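Ferulic acid decarboxylase 1 (Candida dubliniensis, PDB 4ZAD) is a prenylated-FMN- and manganese-dependent decarboxylase that probably converts aromatic acids such as cinnamic and ferulic acid reversibly to their vinyl derivatives. Local coordinates at residues Lys354-Val359 with Leu370-Asn375; Tyr344-His349 with Asp395-Ser400; Glu136-Thr141 with Asn308-Arg313. One frame throughout, in Å; residues are numbered along the deposited sequence.

Contact 1: Lys354-Val359 with Leu370-Asn375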
ATOM      1  N   LYS A 354      22.582  17.319  -3.861  1.00 28.67           N
ATOM      2  CA  LYS A 354      21.956  18.369  -4.683  1.00 29.43           C
ATOM      3  C   LYS A 354      20.510  18.038  -5.072  1.00 29.40           C
ATOM      4  O   LYS A 354      19.698  18.950  -5.298  1.00 29.29           O
ATOM      5  CB  LYS A 354      22.750  18.593  -5.986  1.00 30.20           C
ATOM      6  CG  LYS A 354      24.197  19.132  -5.862  1.00 33.14           C
ATOM      7  CD  LYS A 354      24.711  19.560  -7.269  1.00 37.43           C
ATOM      8  CE  LYS A 354      26.122  19.039  -7.663  1.00 39.14           C
ATOM      9  NZ  LYS A 354      26.190  18.569  -9.116  1.00 38.00           N
ATOM     10  N   ILE A 355      20.213  16.738  -5.193  1.00 29.30           N
ATOM     11  CA  ILE A 355      18.940  16.252  -5.729  1.00 28.68           C
ATOM     12  C   ILE A 355      18.034  15.532  -4.753  1.00 28.34           C
ATOM     13  O   ILE A 355      16.843  15.463  -4.999  1.00 27.73           O
ATOM     14  CB  ILE A 355      19.142  15.260  -6.909  1.00 29.00           C
ATOM     15  CG1 ILE A 355      19.955  14.043  -6.472  1.00 28.47           C
ATOM     16  CG2 ILE A 355      19.754  15.964  -8.128  1.00 27.60           C
ATOM     17  CD1 ILE A 355      20.154  13.035  -7.569  1.00 28.65           C
ATOM     18  N   VAL A 356      18.574  14.980  -3.667  1.00 28.03           N
ATOM     19  CA  VAL A 356      17.759  14.182  -2.745  1.00 26.94           C
ATOM     20  C   VAL A 356      17.153  15.046  -1.683  1.00 27.46           C
ATOM     21  O   VAL A 356      17.867  15.575  -0.828  1.00 27.48           O
ATOM     22  CB  VAL A 356      18.554  13.088  -2.019  1.00 26.69           C
ATOM     23  CG1 VAL A 356      17.663  12.426  -0.927  1.00 26.07           C
ATOM     24  CG2 VAL A 356      19.086  12.072  -2.988  1.00 23.79           C
ATOM     25  N   GLU A 357      15.826  15.133  -1.675  1.00 28.12           N
ATOM     26  CA  GLU A 357      15.130  15.985  -0.708  1.00 28.46           C
ATOM     27  C   GLU A 357      14.878  15.323   0.628  1.00 27.54           C
ATOM     28  O   GLU A 357      14.864  15.990   1.659  1.00 28.18           O
ATOM     29  CB  GLU A 357      13.804  16.456  -1.279  1.00 28.80           C
ATOM     30  CG  GLU A 357      13.961  17.711  -2.154  1.00 32.84           C
ATOM     31  CD  GLU A 357      12.640  18.167  -2.776  1.00 36.61           C
ATOM     32  OE1 GLU A 357      11.594  18.108  -2.080  1.00 39.01           O
ATOM     33  OE2 GLU A 357      12.651  18.578  -3.963  1.00 39.54           O
ATOM     34  N   ASP A 358      14.660  14.011   0.606  1.00 26.63           N
ATOM     35  CA  ASP A 358      14.196  13.251   1.772  1.00 25.03           C
ATOM     36  C   ASP A 358      14.260  11.773   1.437  1.00 23.59           C
ATOM     37  O   ASP A 358      14.228  11.400   0.267  1.00 23.01           O
ATOM     38  CB  ASP A 358      12.760  13.630   2.133  1.00 25.47           C
ATOM     39  CG  ASP A 358      12.665  14.711   3.206  1.00 28.00           C
ATOM     40  OD1 ASP A 358      13.605  14.889   4.022  1.00 31.14           O
ATOM     41  OD2 ASP A 358      11.619  15.386   3.242  1.00 31.83           O
ATOM     42  N   VAL A 359      14.412  10.938   2.458  1.00 22.59           N
ATOM     43  CA  VAL A 359      14.285   9.503   2.310  1.00 21.62           C
ATOM     44  C   VAL A 359      13.471   8.984   3.481  1.00 22.08           C
ATOM     45  O   VAL A 359      13.526   9.541   4.574  1.00 23.08           O
ATOM     46  CB  VAL A 359      15.660   8.768   2.235  1.00 21.49           C
ATOM     47  CG1 VAL A 359      16.624   9.517   1.324  1.00 19.51           C
ATOM     48  CG2 VAL A 359      16.263   8.545   3.607  1.00 19.41           C
ATOM     49  N   LEU A 370      13.129   1.702   0.694  1.00 18.20           N
ATOM     50  CA  LEU A 370      13.524   3.082   1.062  1.00 17.66           C
ATOM     51  C   LEU A 370      13.079   3.964  -0.070  1.00 16.98           C
ATOM     52  O   LEU A 370      13.531   3.818  -1.169  1.00 17.28           O
ATOM     53  CB  LEU A 370      15.042   3.216   1.258  1.00 17.15           C
ATOM     54  CG  LEU A 370      15.539   4.608   1.685  1.00 16.34           C
ATOM     55  CD1 LEU A 370      15.049   4.880   3.108  1.00 15.34           C
ATOM     56  CD2 LEU A 370      17.059   4.773   1.605  1.00 10.57           C
ATOM     57  N   ALA A 371      12.151   4.851   0.193  1.00 17.55           N
ATOM     58  CA  ALA A 371      11.737   5.816  -0.803  1.00 17.96           C
ATOM     59  C   ALA A 371      12.770   6.911  -0.797  1.00 18.84           C
ATOM     60  O   ALA A 371      13.204   7.344   0.295  1.00 18.97           O
ATOM     61  CB  ALA A 371      10.354   6.382  -0.458  1.00 17.25           C
ATOM     62  N   VAL A 372      13.142   7.376  -1.992  1.00 19.37           N
ATOM     63  CA  VAL A 372      14.095   8.493  -2.149  1.00 19.99           C
ATOM     64  C   VAL A 372      13.490   9.624  -2.956  1.00 19.91           C
ATOM     65  O   VAL A 372      13.299   9.488  -4.142  1.00 19.94           O
ATOM     66  CB  VAL A 372      15.352   7.989  -2.860  1.00 20.31           C
ATOM     67  CG1 VAL A 372      16.278   9.144  -3.232  1.00 19.87           C
ATOM     68  CG2 VAL A 372      16.052   6.978  -1.958  1.00 20.78           C
ATOM     69  N   LYS A 373      13.175  10.731  -2.319  1.00 20.36           N
ATOM     70  CA  LYS A 373      12.470  11.813  -2.996  1.00 21.69           C
ATOM     71  C   LYS A 373      13.442  12.789  -3.691  1.00 22.93           C
ATOM     72  O   LYS A 373      14.215  13.467  -3.030  1.00 24.35           O
ATOM     73  CB  LYS A 373      11.616  12.558  -1.992  1.00 21.94           C
ATOM     74  CG  LYS A 373      10.795  13.686  -2.592  1.00 23.11           C
ATOM     75  CD  LYS A 373       9.858  14.314  -1.554  1.00 21.95           C
ATOM     76  CE  LYS A 373       9.035  15.439  -2.178  1.00 22.97           C
ATOM     77  NZ  LYS A 373       8.243  16.172  -1.175  1.00 21.51           N
ATOM     78  N   ILE A 374      13.378  12.840  -5.017  1.00 24.01           N
ATOM     79  CA  ILE A 374      14.280  13.590  -5.904  1.00 24.35           C
ATOM     80  C   ILE A 374      13.631  14.875  -6.391  1.00 25.38           C
ATOM     81  O   ILE A 374      12.526  14.859  -6.904  1.00 24.87           O
ATOM     82  CB  ILE A 374      14.598  12.749  -7.193  1.00 24.25           C
ATOM     83  CG1 ILE A 374      15.220  11.386  -6.826  1.00 23.86           C
ATOM     84  CG2 ILE A 374      15.438  13.511  -8.161  1.00 23.42           C
ATOM     85  CD1 ILE A 374      16.389  11.445  -5.850  1.00 22.75           C
ATOM     86  N   ASN A 375      14.333  15.986  -6.205  1.00 27.30           N
ATOM     87  CA  ASN A 375      14.045  17.260  -6.839  1.00 28.12           C
ATOM     88  C   ASN A 375      14.335  17.193  -8.350  1.00 28.82           C
ATOM     89  O   ASN A 375      15.491  17.239  -8.764  1.00 29.44           O
ATOM     90  CB  ASN A 375      14.936  18.307  -6.190  1.00 28.63           C
ATOM     91  CG  ASN A 375      14.652  19.725  -6.688  1.00 31.10           C
ATOM     92  OD1 ASN A 375      14.732  20.016  -7.894  1.00 32.84           O
ATOM     93  ND2 ASN A 375      14.316  20.611  -5.755  1.00 30.11           N
TER
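I355 meets N375 through its backbone: its O accepts the N375 N at 2.8 Å, and the I374 CA adds a CA-H...O contact to the same oxygen at 3.3 Å. At V356 the chain becomes strand. CG2, anti to the carbonyl carbon, meets both I374 CD1 (4.0 Å) and V372 CG1, a place suited to a beta-branched residue. E357 N donates a nearly straight bond (2.7 Å) to K373 O. Two strands of an antiparallel hairpin meet here, 356-360 being an outermost strand of the mixed sheet in the C-terminal domain; between the pairs V356-I374 and V359-V372 it carries one residue more than its partner. The E357 carboxylate reaches two neighbours, both loosely: OE2 takes a weak bond from N375 ND2, and OE1 lies 4.0 Å from NZ of the fully extended K373, a long salt bridge. N375 OD1 caps E378 N of the next helix. D358 O accepts K373 N at 2.9 Å, while its buried carboxylate pairs with K100 and K343. V359, on the same face as V356, sets CG1 beside V372 CG2 and brings CG2 to 3.9 Å from L370 CD1.

Contact 2: Tyr344-His349 with Asp395-Ser400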
ATOM      1  N   TYR A 344      21.399  11.824   6.527  1.00 25.97           N
ATOM      2  CA  TYR A 344      22.617  12.486   6.892  1.00 26.29           C
ATOM      3  C   TYR A 344      23.711  12.149   5.892  1.00 26.23           C
ATOM      4  O   TYR A 344      24.255  13.029   5.252  1.00 25.91           O
ATOM      5  CB  TYR A 344      23.071  12.217   8.329  1.00 26.39           C
ATOM      6  CG  TYR A 344      24.364  12.958   8.603  1.00 28.34           C
ATOM      7  CD1 TYR A 344      24.384  14.359   8.745  1.00 30.50           C
ATOM      8  CD2 TYR A 344      25.578  12.291   8.607  1.00 28.98           C
ATOM      9  CE1 TYR A 344      25.588  15.049   8.921  1.00 29.27           C
ATOM     10  CE2 TYR A 344      26.768  12.969   8.781  1.00 29.59           C
ATOM     11  CZ  TYR A 344      26.771  14.332   8.937  1.00 31.00           C
ATOM     12  OH  TYR A 344      27.983  14.975   9.126  1.00 36.49           O
ATOM     13  N   LEU A 345      24.012  10.872   5.734  1.00 26.55           N
ATOM     14  CA  LEU A 345      25.076  10.463   4.842  1.00 26.69           C
ATOM     15  C   LEU A 345      24.931  11.001   3.411  1.00 27.09           C
ATOM     16  O   LEU A 345      25.920  11.321   2.770  1.00 27.93           O
ATOM     17  CB  LEU A 345      25.189   8.931   4.853  1.00 26.48           C
ATOM     18  CG  LEU A 345      25.798   8.350   6.129  1.00 25.53           C
ATOM     19  CD1 LEU A 345      25.922   6.837   6.067  1.00 22.85           C
ATOM     20  CD2 LEU A 345      27.190   8.969   6.303  1.00 27.14           C
ATOM     21  N   ILE A 346      23.702  11.128   2.923  1.00 27.89           N
ATOM     22  CA  ILE A 346      23.434  11.520   1.525  1.00 27.87           C
ATOM     23  C   ILE A 346      23.733  13.011   1.323  1.00 28.46           C
ATOM     24  O   ILE A 346      24.338  13.438   0.355  1.00 29.38           O
ATOM     25  CB  ILE A 346      21.970  11.195   1.167  1.00 27.13           C
ATOM     26  CG1 ILE A 346      21.839   9.734   0.778  1.00 26.93           C
ATOM     27  CG2 ILE A 346      21.496  12.004   0.042  1.00 26.89           C
ATOM     28  CD1 ILE A 346      20.417   9.310   0.326  1.00 25.79           C
ATOM     29  N   SER A 347      23.196  13.791   2.227  1.00 29.21           N
ATOM     30  CA  SER A 347      23.669  15.116   2.616  1.00 29.74           C
ATOM     31  C   SER A 347      25.130  15.459   2.393  1.00 29.78           C
ATOM     32  O   SER A 347      25.475  16.564   2.067  1.00 29.89           O
ATOM     33  CB  SER A 347      23.460  15.142   4.103  1.00 30.03           C
ATOM     34  OG  SER A 347      23.821  16.335   4.684  1.00 30.93           O
ATOM     35  N   GLN A 348      26.000  14.514   2.664  1.00 30.24           N
ATOM     36  CA  GLN A 348      27.414  14.746   2.574  1.00 30.16           C
ATOM     37  C   GLN A 348      27.952  14.267   1.247  1.00 29.79           C
ATOM     38  O   GLN A 348      29.139  14.380   1.024  1.00 29.54           O
ATOM     39  CB  GLN A 348      28.119  14.014   3.709  1.00 30.24           C
ATOM     40  CG  GLN A 348      27.782  14.554   5.064  1.00 32.03           C
ATOM     41  CD  GLN A 348      28.333  15.959   5.290  1.00 35.33           C
ATOM     42  OE1 GLN A 348      27.572  16.914   5.454  1.00 35.15           O
ATOM     43  NE2 GLN A 348      29.661  16.087   5.292  1.00 36.79           N
ATOM     44  N   HIS A 349      27.086  13.724   0.379  1.00 29.61           N
ATOM     45  CA  HIS A 349      27.488  13.231  -0.940  1.00 29.16           C
ATOM     46  C   HIS A 349      27.421  14.356  -1.924  1.00 29.98           C
ATOM     47  O   HIS A 349      26.340  14.925  -2.118  1.00 29.82           O
ATOM     48  CB  HIS A 349      26.572  12.132  -1.437  1.00 28.61           C
ATOM     49  CG  HIS A 349      27.166  11.301  -2.528  1.00 27.70           C
ATOM     50  ND1 HIS A 349      27.116  11.664  -3.851  1.00 25.13           N
ATOM     51  CD2 HIS A 349      27.823  10.115  -2.486  1.00 28.92           C
ATOM     52  CE1 HIS A 349      27.707  10.733  -4.580  1.00 28.71           C
ATOM     53  NE2 HIS A 349      28.147   9.780  -3.776  1.00 28.24           N
ATOM     54  N   ASP A 395      25.278   1.857  -5.614  1.00 27.12           N
ATOM     55  CA  ASP A 395      26.663   1.631  -5.239  1.00 27.88           C
ATOM     56  C   ASP A 395      26.850   2.323  -3.909  1.00 27.00           C
ATOM     57  O   ASP A 395      27.450   1.767  -2.965  1.00 26.87           O
ATOM     58  CB  ASP A 395      27.652   2.180  -6.273  1.00 28.59           C
ATOM     59  CG  ASP A 395      27.927   1.192  -7.414  1.00 32.42           C
ATOM     60  OD1 ASP A 395      27.502   0.003  -7.323  1.00 35.26           O
ATOM     61  OD2 ASP A 395      28.578   1.612  -8.419  1.00 38.71           O
ATOM     62  N   PHE A 396      26.285   3.516  -3.819  1.00 25.61           N
ATOM     63  CA  PHE A 396      26.461   4.291  -2.626  1.00 25.56           C
ATOM     64  C   PHE A 396      25.791   3.700  -1.394  1.00 25.57           C
ATOM     65  O   PHE A 396      26.411   3.611  -0.359  1.00 25.46           O
ATOM     66  CB  PHE A 396      25.995   5.711  -2.807  1.00 24.83           C
ATOM     67  CG  PHE A 396      26.281   6.567  -1.615  1.00 25.95           C
ATOM     68  CD1 PHE A 396      27.592   6.739  -1.169  1.00 26.21           C
ATOM     69  CD2 PHE A 396      25.244   7.186  -0.916  1.00 25.47           C
ATOM     70  CE1 PHE A 396      27.849   7.519  -0.026  1.00 25.85           C
ATOM     71  CE2 PHE A 396      25.504   7.956   0.185  1.00 24.98           C
ATOM     72  CZ  PHE A 396      26.805   8.125   0.634  1.00 24.94           C
ATOM     73  N   LEU A 397      24.524   3.343  -1.523  1.00 25.70           N
ATOM     74  CA  LEU A 397      23.738   2.841  -0.433  1.00 26.05           C
ATOM     75  C   LEU A 397      24.064   1.371  -0.097  1.00 26.28           C
ATOM     76  O   LEU A 397      24.040   1.001   1.071  1.00 26.15           O
ATOM     77  CB  LEU A 397      22.248   3.011  -0.739  1.00 25.63           C
ATOM     78  CG  LEU A 397      21.754   4.464  -0.842  1.00 26.85           C
ATOM     79  CD1 LEU A 397      20.225   4.492  -1.018  1.00 27.33           C
ATOM     80  CD2 LEU A 397      22.111   5.298   0.374  1.00 27.45           C
ATOM     81  N   PHE A 398      24.383   0.547  -1.094  1.00 26.73           N
ATOM     82  CA  PHE A 398      24.619  -0.864  -0.829  1.00 27.22           C
ATOM     83  C   PHE A 398      26.084  -1.230  -0.599  1.00 28.08           C
ATOM     84  O   PHE A 398      26.364  -2.215   0.097  1.00 26.98           O
ATOM     85  CB  PHE A 398      24.063  -1.760  -1.946  1.00 27.68           C
ATOM     86  CG  PHE A 398      22.567  -1.665  -2.157  1.00 26.22           C
ATOM     87  CD1 PHE A 398      21.696  -1.477  -1.097  1.00 26.97           C
ATOM     88  CD2 PHE A 398      22.037  -1.805  -3.427  1.00 25.11           C
ATOM     89  CE1 PHE A 398      20.330  -1.384  -1.311  1.00 26.27           C
ATOM     90  CE2 PHE A 398      20.677  -1.742  -3.639  1.00 25.21           C
ATOM     91  CZ  PHE A 398      19.824  -1.507  -2.586  1.00 25.26           C
ATOM     92  N   ARG A 399      27.011  -0.456  -1.173  1.00 29.06           N
ATOM     93  CA  ARG A 399      28.405  -0.868  -1.177  1.00 30.10           C
ATOM     94  C   ARG A 399      29.397   0.104  -0.572  1.00 29.94           C
ATOM     95  O   ARG A 399      30.544  -0.284  -0.298  1.00 30.52           O
ATOM     96  CB  ARG A 399      28.850  -1.163  -2.598  1.00 30.93           C
ATOM     97  CG  ARG A 399      28.106  -2.284  -3.311  1.00 35.04           C
ATOM     98  CD  ARG A 399      28.907  -2.722  -4.550  1.00 40.85           C
ATOM     99  NE  ARG A 399      28.165  -3.686  -5.358  1.00 45.78           N
ATOM    100  CZ  ARG A 399      28.629  -4.837  -5.883  1.00 48.78           C
ATOM    101  NH1 ARG A 399      29.909  -5.245  -5.740  1.00 49.08           N
ATOM    102  NH2 ARG A 399      27.775  -5.580  -6.601  1.00 48.27           N
ATOM    103  N   SER A 400      29.014   1.361  -0.367  1.00 29.49           N
ATOM    104  CA  SER A 400      29.999   2.306   0.119  1.00 29.01           C
ATOM    105  C   SER A 400      30.368   2.019   1.570  1.00 29.63           C
ATOM    106  O   SER A 400      29.574   1.457   2.352  1.00 28.35           O
ATOM    107  CB  SER A 400      29.525   3.742  -0.036  1.00 28.92           C
ATOM    108  OG  SER A 400      28.528   4.082   0.901  1.00 28.10           O
TER
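The H349 and F396 rings form a T-shaped (edge-to-face) pair, the centre of a mostly apolar contact between the C-terminal part of helix 334-347, with the loop after it, and the C-terminal part of helix 386-399, within the C-terminal domain of this UbiD-type enzyme. The second helix widens there into a pi-type turn, 395-399. The ring centroids are 4.6 Å apart and the planes stand at 65°; the edge of H349 is turned to the face of F396. The carbon CD2 does the touching: it lies 3.5 Å above the F396 plane, offset toward the rim, and comes 3.6 Å from F396 CE1. A histidine suits this place because its two edges can do different work. With the C-H edge turned onto the phenyl, ND1 accepts weak hydrogen bonds from the backbone N atoms of V351 and L352, capping the turn that leads into helix 352-355; this would favour an ND1 without a proton.

F396 points toward the first segment, and chi1 of -175° sets its CG anti to the backbone N; the H349 and F396 side chains run past each other in opposite directions. The phenyl rim is lined by the first helix: L345 O sits near the ring plane 3.9 Å from CZ, and I346 CG1 lies at the same rim, 4.1 Å from CE2. A large flat hydrocarbon fits here, since it can receive one neighbour on a face and others along its edge. L352 and C403 pack on the same phenylalanine from outside the two segments. I346, buried and branched, divides its contacts: it also touches V356 and V359 of the sheet, and CG1 continues (chi2 -177°) to a CD1 that meets L397 CD2 at 4.4 Å.

Contact 3: Glu136-Thr141 with Asn308-Arg313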
ATOM      1  N   GLU A 136      25.022 -15.375  42.584  1.00 41.26           N
ATOM      2  CA  GLU A 136      24.416 -16.477  43.333  1.00 40.84           C
ATOM      3  C   GLU A 136      22.903 -16.244  43.454  1.00 40.48           C
ATOM      4  O   GLU A 136      22.110 -17.141  43.241  1.00 40.00           O
ATOM      5  CB  GLU A 136      25.081 -16.616  44.723  1.00 40.83           C
ATOM      6  N   GLN A 137      22.519 -15.010  43.764  1.00 40.61           N
ATOM      7  CA  GLN A 137      21.117 -14.652  43.996  1.00 40.31           C
ATOM      8  C   GLN A 137      20.312 -14.555  42.695  1.00 39.97           C
ATOM      9  O   GLN A 137      19.071 -14.544  42.731  1.00 39.54           O
ATOM     10  CB  GLN A 137      21.021 -13.310  44.748  1.00 40.52           C
ATOM     11  CG  GLN A 137      21.897 -13.142  46.013  1.00 41.36           C
ATOM     12  CD  GLN A 137      21.773 -11.733  46.617  1.00 43.67           C
ATOM     13  OE1 GLN A 137      22.749 -10.973  46.726  1.00 44.38           O
ATOM     14  NE2 GLN A 137      20.556 -11.377  46.990  1.00 44.60           N
ATOM     15  N   ILE A 138      20.997 -14.470  41.548  1.00 39.26           N
ATOM     16  CA  ILE A 138      20.297 -14.190  40.292  1.00 38.86           C
ATOM     17  C   ILE A 138      19.706 -15.461  39.755  1.00 38.19           C
ATOM     18  O   ILE A 138      20.388 -16.477  39.739  1.00 37.50           O
ATOM     19  CB  ILE A 138      21.243 -13.616  39.200  1.00 38.94           C
ATOM     20  CG1 ILE A 138      21.696 -12.212  39.539  1.00 39.12           C
ATOM     21  CG2 ILE A 138      20.561 -13.581  37.846  1.00 38.14           C
ATOM     22  CD1 ILE A 138      23.071 -11.889  39.005  1.00 40.60           C
ATOM     23  N   ASP A 139      18.457 -15.379  39.300  1.00 38.11           N
ATOM     24  CA  ASP A 139      17.764 -16.485  38.609  1.00 38.41           C
ATOM     25  C   ASP A 139      16.709 -15.942  37.629  1.00 37.82           C
ATOM     26  O   ASP A 139      15.557 -15.673  37.997  1.00 36.97           O
ATOM     27  CB  ASP A 139      17.124 -17.453  39.615  1.00 38.67           C
ATOM     28  CG  ASP A 139      16.605 -18.722  38.963  1.00 39.99           C
ATOM     29  OD1 ASP A 139      16.260 -18.711  37.771  1.00 40.09           O
ATOM     30  OD2 ASP A 139      16.512 -19.750  39.664  1.00 45.20           O
ATOM     31  N   LEU A 140      17.139 -15.806  36.374  1.00 37.74           N
ATOM     32  CA  LEU A 140      16.374 -15.138  35.323  1.00 37.25           C
ATOM     33  C   LEU A 140      15.104 -15.923  34.970  1.00 37.85           C
ATOM     34  O   LEU A 140      14.123 -15.350  34.485  1.00 38.20           O
ATOM     35  CB  LEU A 140      17.272 -14.931  34.091  1.00 36.80           C
ATOM     36  CG  LEU A 140      18.530 -14.055  34.280  1.00 35.07           C
ATOM     37  CD1 LEU A 140      19.392 -14.034  33.026  1.00 32.61           C
ATOM     38  CD2 LEU A 140      18.176 -12.630  34.689  1.00 32.48           C
ATOM     39  N   THR A 141      15.142 -17.236  35.234  1.00 37.99           N
ATOM     40  CA  THR A 141      14.023 -18.186  35.047  1.00 37.50           C
ATOM     41  C   THR A 141      12.768 -17.746  35.813  1.00 36.99           C
ATOM     42  O   THR A 141      11.641 -17.977  35.353  1.00 36.62           O
ATOM     43  CB  THR A 141      14.521 -19.634  35.488  1.00 37.83           C
ATOM     44  OG1 THR A 141      15.542 -20.059  34.580  1.00 37.25           O
ATOM     45  CG2 THR A 141      13.417 -20.721  35.562  1.00 39.58           C
ATOM     46  N   ASN A 308      26.630 -11.669  35.719  1.00 31.51           N
ATOM     47  CA  ASN A 308      27.193 -11.810  37.057  1.00 32.06           C
ATOM     48  C   ASN A 308      26.549 -10.878  38.086  1.00 32.31           C
ATOM     49  O   ASN A 308      26.724 -11.073  39.270  1.00 33.41           O
ATOM     50  CB  ASN A 308      28.715 -11.490  37.079  1.00 32.61           C
ATOM     51  CG  ASN A 308      29.579 -12.374  36.126  1.00 33.48           C
ATOM     52  OD1 ASN A 308      30.643 -11.903  35.654  1.00 34.01           O
ATOM     53  ND2 ASN A 308      29.150 -13.627  35.857  1.00 30.50           N
ATOM     54  N   HIS A 309      25.851  -9.836  37.667  1.00 32.26           N
ATOM     55  CA  HIS A 309      25.366  -8.819  38.600  1.00 32.32           C
ATOM     56  C   HIS A 309      24.098  -8.220  38.054  1.00 31.98           C
ATOM     57  O   HIS A 309      23.826  -8.371  36.878  1.00 32.41           O
ATOM     58  CB  HIS A 309      26.414  -7.706  38.816  1.00 32.27           C
ATOM     59  CG  HIS A 309      26.152  -6.854  40.019  1.00 33.02           C
ATOM     60  ND1 HIS A 309      26.449  -7.261  41.306  1.00 33.77           N
ATOM     61  CD2 HIS A 309      25.603  -5.621  40.133  1.00 34.95           C
ATOM     62  CE1 HIS A 309      26.117  -6.302  42.154  1.00 34.97           C
ATOM     63  NE2 HIS A 309      25.599  -5.295  41.468  1.00 33.81           N
ATOM     64  N   ILE A 310      23.312  -7.587  38.921  1.00 31.58           N
ATOM     65  CA  ILE A 310      22.131  -6.837  38.523  1.00 31.44           C
ATOM     66  C   ILE A 310      21.907  -5.771  39.580  1.00 31.86           C
ATOM     67  O   ILE A 310      21.971  -6.037  40.791  1.00 31.28           O
ATOM     68  CB  ILE A 310      20.842  -7.680  38.456  1.00 31.78           C
ATOM     69  CG1 ILE A 310      20.886  -8.706  37.323  1.00 31.58           C
ATOM     70  CG2 ILE A 310      19.574  -6.771  38.293  1.00 30.28           C
ATOM     71  CD1 ILE A 310      19.680  -9.670  37.349  1.00 33.05           C
ATOM     72  N   SER A 311      21.668  -4.555  39.117  1.00 31.66           N
ATOM     73  CA  SER A 311      21.312  -3.457  39.990  1.00 31.28           C
ATOM     74  C   SER A 311      19.957  -2.992  39.469  1.00 31.64           C
ATOM     75  O   SER A 311      19.708  -3.088  38.285  1.00 30.91           O
ATOM     76  CB  SER A 311      22.393  -2.362  39.951  1.00 31.06           C
ATOM     77  OG  SER A 311      22.446  -1.690  38.698  1.00 30.87           O
ATOM     78  N   TYR A 312      19.070  -2.549  40.357  1.00 32.81           N
ATOM     79  CA  TYR A 312      17.714  -2.148  39.963  1.00 34.15           C
ATOM     80  C   TYR A 312      17.052  -1.247  40.998  1.00 34.38           C
ATOM     81  O   TYR A 312      17.321  -1.344  42.191  1.00 34.58           O
ATOM     82  CB  TYR A 312      16.832  -3.373  39.721  1.00 34.54           C
ATOM     83  CG  TYR A 312      16.626  -4.211  40.949  1.00 36.67           C
ATOM     84  CD1 TYR A 312      17.538  -5.186  41.306  1.00 37.10           C
ATOM     85  CD2 TYR A 312      15.522  -4.030  41.760  1.00 39.21           C
ATOM     86  CE1 TYR A 312      17.361  -5.949  42.439  1.00 38.00           C
ATOM     87  CE2 TYR A 312      15.338  -4.809  42.916  1.00 38.99           C
ATOM     88  CZ  TYR A 312      16.266  -5.751  43.236  1.00 36.75           C
ATOM     89  OH  TYR A 312      16.102  -6.515  44.336  1.00 36.39           O
ATOM     90  N   ARG A 313      16.186  -0.361  40.525  1.00 34.52           N
ATOM     91  CA  ARG A 313      15.549   0.614  41.396  1.00 34.91           C
ATOM     92  C   ARG A 313      14.285   0.046  42.020  1.00 35.24           C
ATOM     93  O   ARG A 313      13.882  -1.055  41.712  1.00 34.76           O
ATOM     94  CB  ARG A 313      15.221   1.874  40.608  1.00 34.80           C
ATOM     95  CG  ARG A 313      14.070   1.720  39.628  1.00 34.37           C
ATOM     96  CD  ARG A 313      13.897   2.959  38.751  1.00 33.72           C
ATOM     97  NE  ARG A 313      13.832   4.203  39.522  1.00 31.86           N
ATOM     98  CZ  ARG A 313      13.940   5.405  38.989  1.00 29.66           C
ATOM     99  NH1 ARG A 313      14.129   5.545  37.696  1.00 30.44           N
ATOM    100  NH2 ARG A 313      13.884   6.474  39.745  1.00 29.26           N
TER
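I138 packs against I310, joining the loop that follows strand 131-134 to the C-terminal end of the long strand 300-312, in the antiparallel beta-sheet of the Rift-related, FMN-binding type domain. The tip of I310 does most of the touching on its side: CD1 approaches the I138 side chain at its branch, 3.9 Å from CG1 and 4.0 Å from CG2. The two side chains cross obliquely. I138 CG1 is anti to the carbonyl carbon (chi1 -70°), and its terminal CD1 reaches the strand backbone, 3.7 Å from both N308 C and H309 N. L140 adds a looser apolar contact, its CD2 standing 4.3 Å from the same I310 CD1. Isoleucine and leucine suit these positions, which are buried and where the loop meets the strand by apolar packing.

The peptide that I138 CD1 touches belongs to a classic beta bulge: N308 and H309 both face E273 of strand 270-277, and the backbone of each is hydrogen-bonded to that residue. The CB atoms of N308 and H309 point away from the loop, whereas that of I310 points toward it. I310 is itself placed by a backbone bond with L133 of strand 131-134 and by F272, which its side chain touches; I138 also rests on L133, so one leucine lies next to both isoleucines.

The loop is also held by S185 and K186, between strands 181-184 and 187-189. K186 NZ is hydrogen-bonded to the carbonyl of the buried I138, and L140 pairs by its backbone with S185. Between them D139 turns away from the strand; its OD1 has a weak hydrogen bond with S185 OG and accepts another weak bond from T141 N at 3.1 Å.

How the contacts relate
Contacts 1 and 2 form one continuous piece of the C-terminal domain, with centres 12 Å apart: I346 CG2 lies 3.8 Å from V356 CB, and L397 CD1 lies 4.1 Å from L370 CD2, so both helices of contact 2 pack on the hairpin of contact 1. In sequence the hairpin falls between those helices. Contact 3 stands on the opposite side of the chain's centre, in the Rift-related domain, about 48 Å from contact 1 and 43 Å from contact 2, centre to centre. Of the side chains in contact 2, that of L345 is about 11 Å from the prenylated flavin and about 8 Å from that of K405, which binds it.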